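Local coordinates for protein arginine kinase (Cydia pomonella granulosis virus, PDB 6VVG) that probably phosphorylates serine and threonine residues at the expense of ATP, as a viral member of the protein kinase family, and here holds AMP in its nucleotide pocket, at residues K44-K49 and I90-S95. Sequence-based numbering, arbitrary orientation.
Sequences KRFVCK and IMDYVS. With AMP (adenosine monophosphate), chain C.
Val47 overlaps Met91 and the adenine of AMP at once: its CB lies 3.6 Å from Met91 CG, while CG2 comes equally close to C6 and N1 of the base. Met91 meets it with CG held between its own backbone N and carbonyl carbon (chi1 61°), and Met91 SD lies 4.0 Å from AMP N6. Behind these side chains the backbones pair antiparallel, with Val47 N donating to Met91 O at 2.7 Å and Met91 N returning the bond to Val47 O, both nearly straight. Cys48 and Ile90 occupy the other face of the sheet, SG against CG1. This is the N-lobe sheet of a protein kinase where strand 87-92 runs into the hinge. There Val94 N gives AMP N1 a hydrogen bond of 3.2 Å, and N6 donates a weak, bent one to Asp92 O. Tyr93 sets one ring face under C2 of the base, which sits 3.6 Å above the ring centre; Tyr93 CD2 also touches Val47 CG2. Lys49 runs extended from the neighbouring strand to a weak bond with AMP O3P, and its NZ forms a salt bridge with Glu60, the pairing expected of the kinase lysine and helix-C glutamate. At the far end from the phosphate, Lys44 lays CG over one face of the Phe46 ring, toward its rim, and forms a salt bridge from NZ to Asp92 OD1 at 2.6 Å, on the syn side but 30° out of the carboxylate plane. His77 NE2 also hydrogen-bonds to OD1, and a water accepts from Tyr93 N and is hydrogen-bonded to Arg45 O at 2.6 Å.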
loop_
_atom_site.group_PDB
_atom_site.type_symbol
_atom_site.label_atom_id
_atom_site.label_comp_id
_atom_site.label_asym_id
_atom_site.label_seq_id
_atom_site.Cartn_x
_atom_site.Cartn_y
_atom_site.Cartn_z
ATOM N N LYS A 44 6.308 -27.544 13.024
ATOM C CA LYS A 44 5.629 -26.265 13.185
ATOM C C LYS A 44 4.371 -26.183 12.331
ATOM O O LYS A 44 4.364 -26.563 11.158
ATOM C CB LYS A 44 6.572 -25.119 12.821
ATOM C CG LYS A 44 5.999 -23.735 13.083
ATOM C CD LYS A 44 7.091 -22.678 13.042
ATOM C CE LYS A 44 6.560 -21.318 13.474
ATOM N NZ LYS A 44 6.843 -20.263 12.458
ATOM N N ARG A 45 3.303 -25.677 12.938
ATOM C CA ARG A 45 2.063 -25.405 12.232
ATOM C C ARG A 45 2.080 -23.981 11.692
ATOM O O ARG A 45 2.514 -23.050 12.375
ATOM C CB ARG A 45 0.860 -25.595 13.156
ATOM C CG ARG A 45 0.275 -26.988 13.121
ATOM C CD ARG A 45 1.178 -27.979 13.842
ATOM N NE ARG A 45 0.490 -29.243 14.096
ATOM C CZ ARG A 45 1.106 -30.406 14.279
ATOM N NH1 ARG A 45 2.429 -30.472 14.242
ATOM N NH2 ARG A 45 0.395 -31.505 14.500
ATOM N N PHE A 46 1.615 -23.820 10.462
ATOM C CA PHE A 46 1.459 -22.513 9.844
ATOM C C PHE A 46 -0.000 -22.334 9.442
ATOM O O PHE A 46 -0.807 -23.264 9.511
ATOM C CB PHE A 46 2.374 -22.367 8.614
ATOM C CG PHE A 46 3.843 -22.568 8.909
ATOM C CD1 PHE A 46 4.634 -21.498 9.289
ATOM C CD2 PHE A 46 4.433 -23.824 8.804
ATOM C CE1 PHE A 46 5.978 -21.665 9.562
ATOM C CE2 PHE A 46 5.785 -23.996 9.078
ATOM C CZ PHE A 46 6.554 -22.915 9.459
ATOM N N VAL A 47 -0.310 -21.150 8.922
ATOM C CA VAL A 47 -1.624 -20.836 8.374
ATOM C C VAL A 47 -1.444 -20.465 6.910
ATOM O O VAL A 47 -0.711 -19.518 6.594
ATOM C CB VAL A 47 -2.299 -19.690 9.143
ATOM C CG1 VAL A 47 -3.493 -19.163 8.362
ATOM C CG2 VAL A 47 -2.711 -20.148 10.534
ATOM N N CYS A 48 -2.106 -21.195 6.014
ATOM C CA CYS A 48 -2.068 -20.887 4.586
ATOM C C CYS A 48 -3.421 -20.337 4.155
ATOM O O CYS A 48 -4.439 -21.028 4.273
ATOM C CB CYS A 48 -1.714 -22.116 3.748
ATOM S SG CYS A 48 -1.842 -21.795 1.960
ATOM N N LYS A 49 -3.431 -19.103 3.657
ATOM C CA LYS A 49 -4.633 -18.392 3.242
ATOM C C LYS A 49 -4.648 -18.339 1.722
ATOM O O LYS A 49 -3.710 -17.818 1.109
ATOM C CB LYS A 49 -4.640 -16.987 3.840
ATOM C CG LYS A 49 -5.739 -16.068 3.370
ATOM C CD LYS A 49 -5.721 -14.787 4.202
ATOM C CE LYS A 49 -7.000 -13.989 4.034
ATOM N NZ LYS A 49 -6.916 -12.658 4.702
ATOM N N ILE A 90 1.323 -17.685 3.352
ATOM C CA ILE A 90 1.712 -18.644 4.384
ATOM C C ILE A 90 2.256 -17.851 5.562
ATOM O O ILE A 90 3.305 -17.201 5.455
ATOM C CB ILE A 90 2.737 -19.664 3.871
ATOM C CG1 ILE A 90 2.148 -20.447 2.697
ATOM C CG2 ILE A 90 3.147 -20.606 4.993
ATOM C CD1 ILE A 90 3.113 -21.423 2.055
ATOM N N MET A 91 1.548 -17.912 6.688
ATOM C CA MET A 91 1.819 -17.086 7.853
ATOM C C MET A 91 1.902 -17.964 9.095
ATOM O O MET A 91 1.551 -19.147 9.076
ATOM C CB MET A 91 0.726 -16.023 8.038
ATOM C CG MET A 91 -0.667 -16.617 8.259
ATOM S SD MET A 91 -1.967 -15.372 8.379
ATOM C CE MET A 91 -1.731 -14.482 6.844
ATOM N N ASP A 92 2.375 -17.368 10.185
ATOM C CA ASP A 92 2.435 -18.083 11.450
ATOM C C ASP A 92 1.032 -18.439 11.931
ATOM O O ASP A 92 0.060 -17.730 11.656
ATOM C CB ASP A 92 3.126 -17.233 12.519
ATOM C CG ASP A 92 4.637 -17.303 12.450
ATOM O OD1 ASP A 92 5.177 -18.314 11.957
ATOM O OD2 ASP A 92 5.288 -16.341 12.907
ATOM N N TYR A 93 0.935 -19.558 12.651
ATOM C CA TYR A 93 -0.206 -19.847 13.514
ATOM C C TYR A 93 0.131 -19.301 14.896
ATOM O O TYR A 93 1.110 -19.737 15.508
ATOM C CB TYR A 93 -0.485 -21.351 13.575
ATOM C CG TYR A 93 -1.719 -21.723 14.374
ATOM C CD1 TYR A 93 -1.738 -21.601 15.758
ATOM C CD2 TYR A 93 -2.864 -22.193 13.744
ATOM C CE1 TYR A 93 -2.863 -21.931 16.490
ATOM C CE2 TYR A 93 -3.992 -22.531 14.470
ATOM C CZ TYR A 93 -3.985 -22.397 15.842
ATOM O OH TYR A 93 -5.104 -22.730 16.573
ATOM N N VAL A 94 -0.658 -18.344 15.385
ATOM C CA VAL A 94 -0.344 -17.669 16.635
ATOM C C VAL A 94 -1.284 -18.058 17.770
ATOM O O VAL A 94 -0.853 -18.073 18.930
ATOM C CB VAL A 94 -0.327 -16.137 16.449
ATOM C CG1 VAL A 94 0.786 -15.723 15.489
ATOM C CG2 VAL A 94 -1.681 -15.646 15.959
ATOM N N SER A 95 -2.548 -18.360 17.485
ATOM C CA SER A 95 -3.486 -18.665 18.557
ATOM C C SER A 95 -4.738 -19.304 17.981
ATOM O O SER A 95 -5.091 -19.081 16.818
ATOM C CB SER A 95 -3.858 -17.401 19.344
ATOM O OG SER A 95 -4.786 -17.684 20.378
HETATM P P AMP C . -8.838 -14.602 8.832
HETATM O O1P AMP C . -10.218 -13.982 8.830
HETATM O O2P AMP C . -8.151 -14.200 10.114
HETATM O O3P AMP C . -8.165 -14.242 7.530
HETATM O "O5'" AMP C . -8.967 -16.190 8.853
HETATM C "C5'" AMP C . -10.155 -16.821 9.305
HETATM C "C4'" AMP C . -9.989 -17.407 10.687
HETATM O "O4'" AMP C . -8.843 -18.302 10.716
HETATM C "C3'" AMP C . -9.704 -16.421 11.810
HETATM O "O3'" AMP C . -10.864 -15.744 12.263
HETATM C "C2'" AMP C . -9.068 -17.318 12.860
HETATM O "O2'" AMP C . -10.051 -18.112 13.508
HETATM C "C1'" AMP C . -8.207 -18.223 11.978
HETATM N N9 AMP C . -6.864 -17.648 11.783
HETATM C C8 AMP C . -6.579 -16.719 10.866
HETATM N N7 AMP C . -5.284 -16.417 10.974
HETATM C C5 AMP C . -4.769 -17.161 11.963
HETATM C C6 AMP C . -3.497 -17.237 12.478
HETATM N N6 AMP C . -2.262 -16.554 12.146
HETATM N N1 AMP C . -3.230 -18.064 13.477
HETATM C C2 AMP C . -4.220 -18.836 13.988
HETATM N N3 AMP C . -5.475 -18.764 13.486
HETATM C C4 AMP C . -5.744 -17.920 12.470
HETATM O O HOH W 1 3.378 -20.685 13.152
#